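Local coordinates for germination protein YpeB (Bacillus megaterium QM B1551, PDB 5BOI) that takes part in the germination of bacterial spores and, through this C-terminal PepSY-containing part, probably acts as an inhibitory protein, at residues E12-K16 / I31-K35; I78-S84 / M139-D143. All blocks are in the same frame, centred on the assembly; numbering follows the deposited sequence. Where two conformers were deposited one is given.

Interaction 1: E12-K16 / I31-K35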
loop_
_atom_site.group_PDB
_atom_site.type_symbol
_atom_site.label_atom_id
_atom_site.label_comp_id
_atom_site.label_asym_id
_atom_site.label_seq_id
_atom_site.Cartn_x
_atom_site.Cartn_y
_atom_site.Cartn_z
ATOM N N GLU A 12 -23.247 -5.478 12.044
ATOM C CA GLU A 12 -23.159 -5.984 10.677
ATOM C C GLU A 12 -23.875 -5.090 9.662
ATOM O O GLU A 12 -23.609 -5.167 8.461
ATOM C CB GLU A 12 -23.725 -7.404 10.614
ATOM C CG GLU A 12 -23.195 -8.318 11.708
ATOM C CD GLU A 12 -23.598 -9.766 11.517
ATOM O OE1 GLU A 12 -23.607 -10.520 12.514
ATOM O OE2 GLU A 12 -23.904 -10.151 10.369
ATOM N N ASP A 13 -24.778 -4.245 10.150
ATOM C CA ASP A 13 -25.488 -3.300 9.297
ATOM C C ASP A 13 -24.600 -2.098 8.985
ATOM O O ASP A 13 -24.668 -1.527 7.897
ATOM C CB ASP A 13 -26.789 -2.848 9.966
ATOM C CG ASP A 13 -27.963 -2.826 9.006
ATOM O OD1 ASP A 13 -27.792 -2.355 7.862
ATOM O OD2 ASP A 13 -29.058 -3.284 9.397
ATOM N N VAL A 14 -23.767 -1.722 9.950
ATOM C CA VAL A 14 -22.838 -0.611 9.778
ATOM C C VAL A 14 -21.701 -0.998 8.831
ATOM O O VAL A 14 -21.303 -0.213 7.967
ATOM C CB VAL A 14 -22.254 -0.153 11.130
ATOM C CG1 VAL A 14 -21.112 0.829 10.918
ATOM C CG2 VAL A 14 -23.344 0.460 11.999
ATOM N N ALA A 15 -21.189 -2.214 8.994
ATOM C CA ALA A 15 -20.130 -2.722 8.128
ATOM C C ALA A 15 -20.595 -2.749 6.670
ATOM O O ALA A 15 -19.792 -2.624 5.748
ATOM C CB ALA A 15 -19.690 -4.110 8.579
ATOM N N LYS A 16 -21.901 -2.902 6.475
ATOM C CA LYS A 16 -22.501 -2.887 5.146
ATOM C C LYS A 16 -22.348 -1.524 4.466
ATOM O O LYS A 16 -22.067 -1.442 3.272
ATOM C CB LYS A 16 -23.983 -3.259 5.240
ATOM C CG LYS A 16 -24.438 -4.349 4.287
ATOM C CD LYS A 16 -24.756 -5.631 5.043
ATOM C CE LYS A 16 -25.512 -6.618 4.174
ATOM N NZ LYS A 16 -24.976 -7.999 4.313
ATOM N N ILE A 31 -25.395 -8.473 -0.286
ATOM C CA ILE A 31 -24.176 -8.620 0.502
ATOM C C ILE A 31 -24.312 -9.696 1.582
ATOM O O ILE A 31 -25.063 -9.534 2.541
ATOM C CB ILE A 31 -23.777 -7.288 1.167
ATOM C CG1 ILE A 31 -23.798 -6.148 0.143
ATOM C CG2 ILE A 31 -22.409 -7.413 1.847
ATOM C CD1 ILE A 31 -23.344 -4.808 0.694
ATOM N N HIS A 32 -23.584 -10.796 1.405
ATOM C CA HIS A 32 -23.516 -11.875 2.390
ATOM C C HIS A 32 -22.399 -11.582 3.389
ATOM O O HIS A 32 -21.227 -11.499 3.013
ATOM C CB HIS A 32 -23.287 -13.224 1.691
ATOM C CG HIS A 32 -22.977 -14.358 2.624
ATOM N ND1 HIS A 32 -23.944 -15.004 3.362
ATOM C CD2 HIS A 32 -21.805 -14.970 2.921
ATOM C CE1 HIS A 32 -23.382 -15.962 4.081
ATOM N NE2 HIS A 32 -22.084 -15.961 3.831
ATOM N N ILE A 33 -22.760 -11.417 4.658
ATOM C CA ILE A 33 -21.784 -11.017 5.667
ATOM C C ILE A 33 -21.586 -12.100 6.733
ATOM O O ILE A 33 -22.543 -12.730 7.187
ATOM C CB ILE A 33 -22.195 -9.677 6.333
ATOM C CG1 ILE A 33 -21.209 -9.283 7.438
ATOM C CG2 ILE A 33 -23.603 -9.759 6.883
ATOM C CD1 ILE A 33 -21.365 -7.853 7.912
ATOM N N VAL A 34 -20.329 -12.317 7.109
ATOM C CA VAL A 34 -19.942 -13.348 8.066
ATOM C C VAL A 34 -19.077 -12.735 9.174
ATOM O O VAL A 34 -18.236 -11.882 8.899
ATOM C CB VAL A 34 -19.174 -14.494 7.354
ATOM C CG1 VAL A 34 -18.482 -15.411 8.349
ATOM C CG2 VAL A 34 -20.108 -15.283 6.444
ATOM N N LYS A 35 -19.291 -13.152 10.421
ATOM C CA LYS A 35 -18.483 -12.659 11.539
ATOM C C LYS A 35 -17.407 -13.675 11.927
ATOM O O LYS A 35 -17.619 -14.883 11.822
ATOM C CB LYS A 35 -19.369 -12.338 12.749
ATOM C CG LYS A 35 -20.194 -13.519 13.242
ATOM C CD LYS A 35 -20.842 -13.288 14.614
ATOM C CE LYS A 35 -20.103 -12.269 15.471
ATOM N NZ LYS A 35 -20.836 -12.002 16.748
#
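Glu12 lies over Ile33 and Lys16 over Ile31, the short axes of helix and strand passing 9.8 Å apart with their N-to-C directions 130° from each other. The two helix residues sit one turn apart on helix 12-22 and reach down onto strand 30-35. Ile33 fills the middle. With CG1 anti to the backbone N (chi1 177°), its outer methyl rises under the helix, and Ile33 CD1 meets Glu12 CB at 3.6 Å. Ala15 CB touches Ile33 CD1 more loosely, at 4.2 Å. This is a helix packed across an antiparallel sheet, as PepSY domains have: strand 30-35 pairs with strand 44-50, whose Tyr45 touches both Glu12 and Ile33. The carboxylate of Glu12 passes beside the other branch of Ile33, OE2 lying 3.5 Å from CG2. Lys16 runs past Ile31 in the opposite direction, CG 3.8 Å from Ile31 CD1. Its chain bends at chi2 and again at chi4, which turns the ammonium back to the strand. Lys16 NZ is modelled as a hydrogen-bond donor to Ile31 O, but at 2.3 Å the bond is too short for its details to be trusted.

Interaction 2: I78-S84 / M139-D143; sequences IKKQNIS and MSLED
Asn82 and Ile83 both give their backbone N-H to one carbonyl, Leu141 O, just where strand 134-140 has ended in a turn. The bond from Asn82 N to Leu141 O is 2.8 Å, with the donor tilted 28° from the carbonyl plane; Ile83 N lies in that plane, 3.1 Å from the oxygen. The Asn82 side chain adds a third bond: ND2 reaches Glu142 O at 2.9 Å on a lone pair, nearly straight at 164°. Glu142 answers in the other direction. Its CG is anti to the backbone N (chi1 -172°) and the chain runs out extended, bringing OE2 to the backbone N atoms of Lys79 and Lys80, though both bonds are weak. Within the turn, Ser140 OG accepts from Glu142 N, an ST turn.

Van der Waals contacts complete the interface. Ile78 sets its methyls CG2 and CD1 each 3.6 Å from the hydroxyl oxygen Ser140 OG, and CG2 also meets Glu142 CB. Gln81 lies alongside Leu141, CG to CB 3.8 Å, its amide held by Ile83 O through NE2 and by Gln111 through OE1. Cut back to an alanine here, the side chain would probably leave Ile83 O and Gln111 without their amide partner and uncover one flank of Leu141. Ile83 CG1 packs on Leu141 CD2, and Ala88 of helix 85-98 touches both residues. Ser84 caps that helix, its OG bonded to Asp87 N. With its main bonds made to backbone groups, the contact fixes the course of an irregular loop against the turn, right up to the helix start.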
loop_
_atom_site.group_PDB
_atom_site.type_symbol
_atom_site.label_atom_id
_atom_site.label_comp_id
_atom_site.label_asym_id
_atom_site.label_seq_id
_atom_site.Cartn_x
_atom_site.Cartn_y
_atom_site.Cartn_z
ATOM N N ILE A 78 -9.551 -8.726 -16.192
ATOM C CA ILE A 78 -9.668 -7.483 -16.975
ATOM C C ILE A 78 -9.319 -7.704 -18.458
ATOM O O ILE A 78 -8.203 -8.113 -18.786
ATOM C CB ILE A 78 -8.765 -6.378 -16.380
ATOM C CG1 ILE A 78 -9.022 -6.216 -14.871
ATOM C CG2 ILE A 78 -8.923 -5.075 -17.140
ATOM C CD1 ILE A 78 -10.499 -5.912 -14.514
ATOM N N LYS A 79 -10.272 -7.436 -19.360
ATOM C CA LYS A 79 -10.118 -7.849 -20.748
ATOM C C LYS A 79 -9.358 -6.875 -21.622
ATOM O O LYS A 79 -8.823 -7.269 -22.644
ATOM C CB LYS A 79 -11.502 -8.121 -21.362
ATOM C CG LYS A 79 -12.351 -9.069 -20.514
ATOM C CD LYS A 79 -11.671 -10.435 -20.358
ATOM C CE LYS A 79 -12.383 -11.262 -19.298
ATOM N NZ LYS A 79 -11.597 -12.466 -18.887
ATOM N N LYS A 80 -9.302 -5.602 -21.233
ATOM C CA LYS A 80 -8.792 -4.561 -22.123
ATOM C C LYS A 80 -8.065 -3.477 -21.346
ATOM O O LYS A 80 -8.552 -3.049 -20.308
ATOM C CB LYS A 80 -9.961 -3.900 -22.876
ATOM C CG LYS A 80 -9.636 -2.601 -23.599
ATOM C CD LYS A 80 -8.689 -2.822 -24.777
ATOM C CE LYS A 80 -8.457 -1.522 -25.532
ATOM N NZ LYS A 80 -7.532 -1.747 -26.679
ATOM N N GLN A 81 -6.923 -3.028 -21.844
ATOM C CA GLN A 81 -6.274 -1.847 -21.281
ATOM C C GLN A 81 -6.653 -0.589 -22.039
ATOM O O GLN A 81 -6.291 -0.429 -23.203
ATOM C CB GLN A 81 -4.747 -2.006 -21.289
ATOM C CG GLN A 81 -4.025 -0.770 -20.724
ATOM C CD GLN A 81 -2.494 -0.904 -20.773
ATOM O OE1 GLN A 81 -1.950 -1.911 -21.242
ATOM N NE2 GLN A 81 -1.809 0.121 -20.324
ATOM N N ASN A 82 -7.381 0.304 -21.366
ATOM C CA ASN A 82 -7.770 1.592 -21.913
ATOM C C ASN A 82 -6.956 2.771 -21.373
ATOM O O ASN A 82 -6.910 3.836 -21.997
ATOM C CB ASN A 82 -9.237 1.848 -21.619
ATOM C CG ASN A 82 -10.150 0.970 -22.460
ATOM O OD1 ASN A 82 -9.893 0.753 -23.642
ATOM N ND2 ASN A 82 -11.228 0.496 -21.864
ATOM N N ILE A 83 -6.361 2.602 -20.200
ATOM C CA ILE A 83 -5.613 3.708 -19.604
ATOM C C ILE A 83 -4.172 3.311 -19.335
ATOM O O ILE A 83 -3.862 2.131 -19.186
ATOM C CB ILE A 83 -6.248 4.193 -18.292
ATOM C CG1 ILE A 83 -6.129 3.112 -17.218
ATOM C CG2 ILE A 83 -7.685 4.630 -18.522
ATOM C CD1 ILE A 83 -6.480 3.587 -15.826
ATOM N N SER A 84 -3.287 4.304 -19.287
ATOM C CA SER A 84 -1.880 4.022 -18.997
ATOM C C SER A 84 -1.669 3.613 -17.542
ATOM O O SER A 84 -2.521 3.885 -16.682
ATOM C CB SER A 84 -1.010 5.243 -19.315
ATOM O OG SER A 84 -1.369 6.336 -18.496
ATOM N N MET A 139 -5.597 -1.948 -9.512
ATOM C CA MET A 139 -6.539 -1.152 -10.290
ATOM C C MET A 139 -6.826 -1.822 -11.626
ATOM O O MET A 139 -5.937 -2.403 -12.226
ATOM C CB MET A 139 -5.988 0.254 -10.549
ATOM C CG MET A 139 -5.386 0.961 -9.350
ATOM S SD MET A 139 -6.603 1.344 -8.097
ATOM C CE MET A 139 -7.519 2.647 -8.905
ATOM N N SER A 140 -8.064 -1.726 -12.099
ATOM C CA SER A 140 -8.388 -2.165 -13.451
ATOM C C SER A 140 -7.826 -1.171 -14.450
ATOM O O SER A 140 -8.109 0.012 -14.357
ATOM C CB SER A 140 -9.898 -2.264 -13.650
ATOM O OG SER A 140 -10.178 -2.375 -15.051
ATOM N N LEU A 141 -7.069 -1.633 -15.431
ATOM C CA LEU A 141 -6.659 -0.729 -16.505
ATOM C C LEU A 141 -7.731 -0.537 -17.589
ATOM O O LEU A 141 -7.490 0.185 -18.560
ATOM C CB LEU A 141 -5.355 -1.208 -17.138
ATOM C CG LEU A 141 -4.156 -1.252 -16.166
ATOM C CD1 LEU A 141 -2.913 -1.675 -16.909
ATOM C CD2 LEU A 141 -3.933 0.082 -15.453
ATOM N N GLU A 142 -8.901 -1.161 -17.429
ATOM C CA GLU A 142 -10.007 -0.965 -18.388
ATOM C C GLU A 142 -10.763 0.312 -18.070
ATOM O O GLU A 142 -11.203 1.039 -18.985
ATOM C CB GLU A 142 -10.978 -2.165 -18.380
ATOM C CG GLU A 142 -12.041 -2.154 -19.472
ATOM C CD GLU A 142 -12.704 -3.523 -19.658
ATOM O OE1 GLU A 142 -13.948 -3.601 -19.640
ATOM O OE2 GLU A 142 -11.975 -4.528 -19.817
ATOM N N ASP A 143 -10.925 0.587 -16.776
ATOM C CA ASP A 143 -11.738 1.728 -16.346
ATOM C C ASP A 143 -11.186 2.492 -15.148
ATOM O O ASP A 143 -11.801 3.469 -14.712
ATOM C CB ASP A 143 -13.168 1.281 -16.018
ATOM C CG ASP A 143 -13.231 0.151 -14.993
ATOM O OD1 ASP A 143 -12.244 -0.104 -14.264
ATOM O OD2 ASP A 143 -14.295 -0.501 -14.922
#

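Overall arrangement
Both interactions lie well out from the centre of the chain and are partly buried, with centres about 30 Å apart and no touch between them. Interaction 1 closes before interaction 2 opens along the sequence, and all four segments belong to the YpeB PepSY1 and PepSY2 part of the protein. Interaction 1 sets a helix on a strand, and apart from one doubtful lysine bond it works by aliphatic packing. Interaction 2 joins a loop without regular structure to a strand end and its turn, where backbone hydrogen bonds do most of the work and Leu141 supplies a buried apolar centre. Strand pairing connects the two places: strands 30-35 and 134-140 are linked through 44-50, 57-63, 69-74 and 146-150.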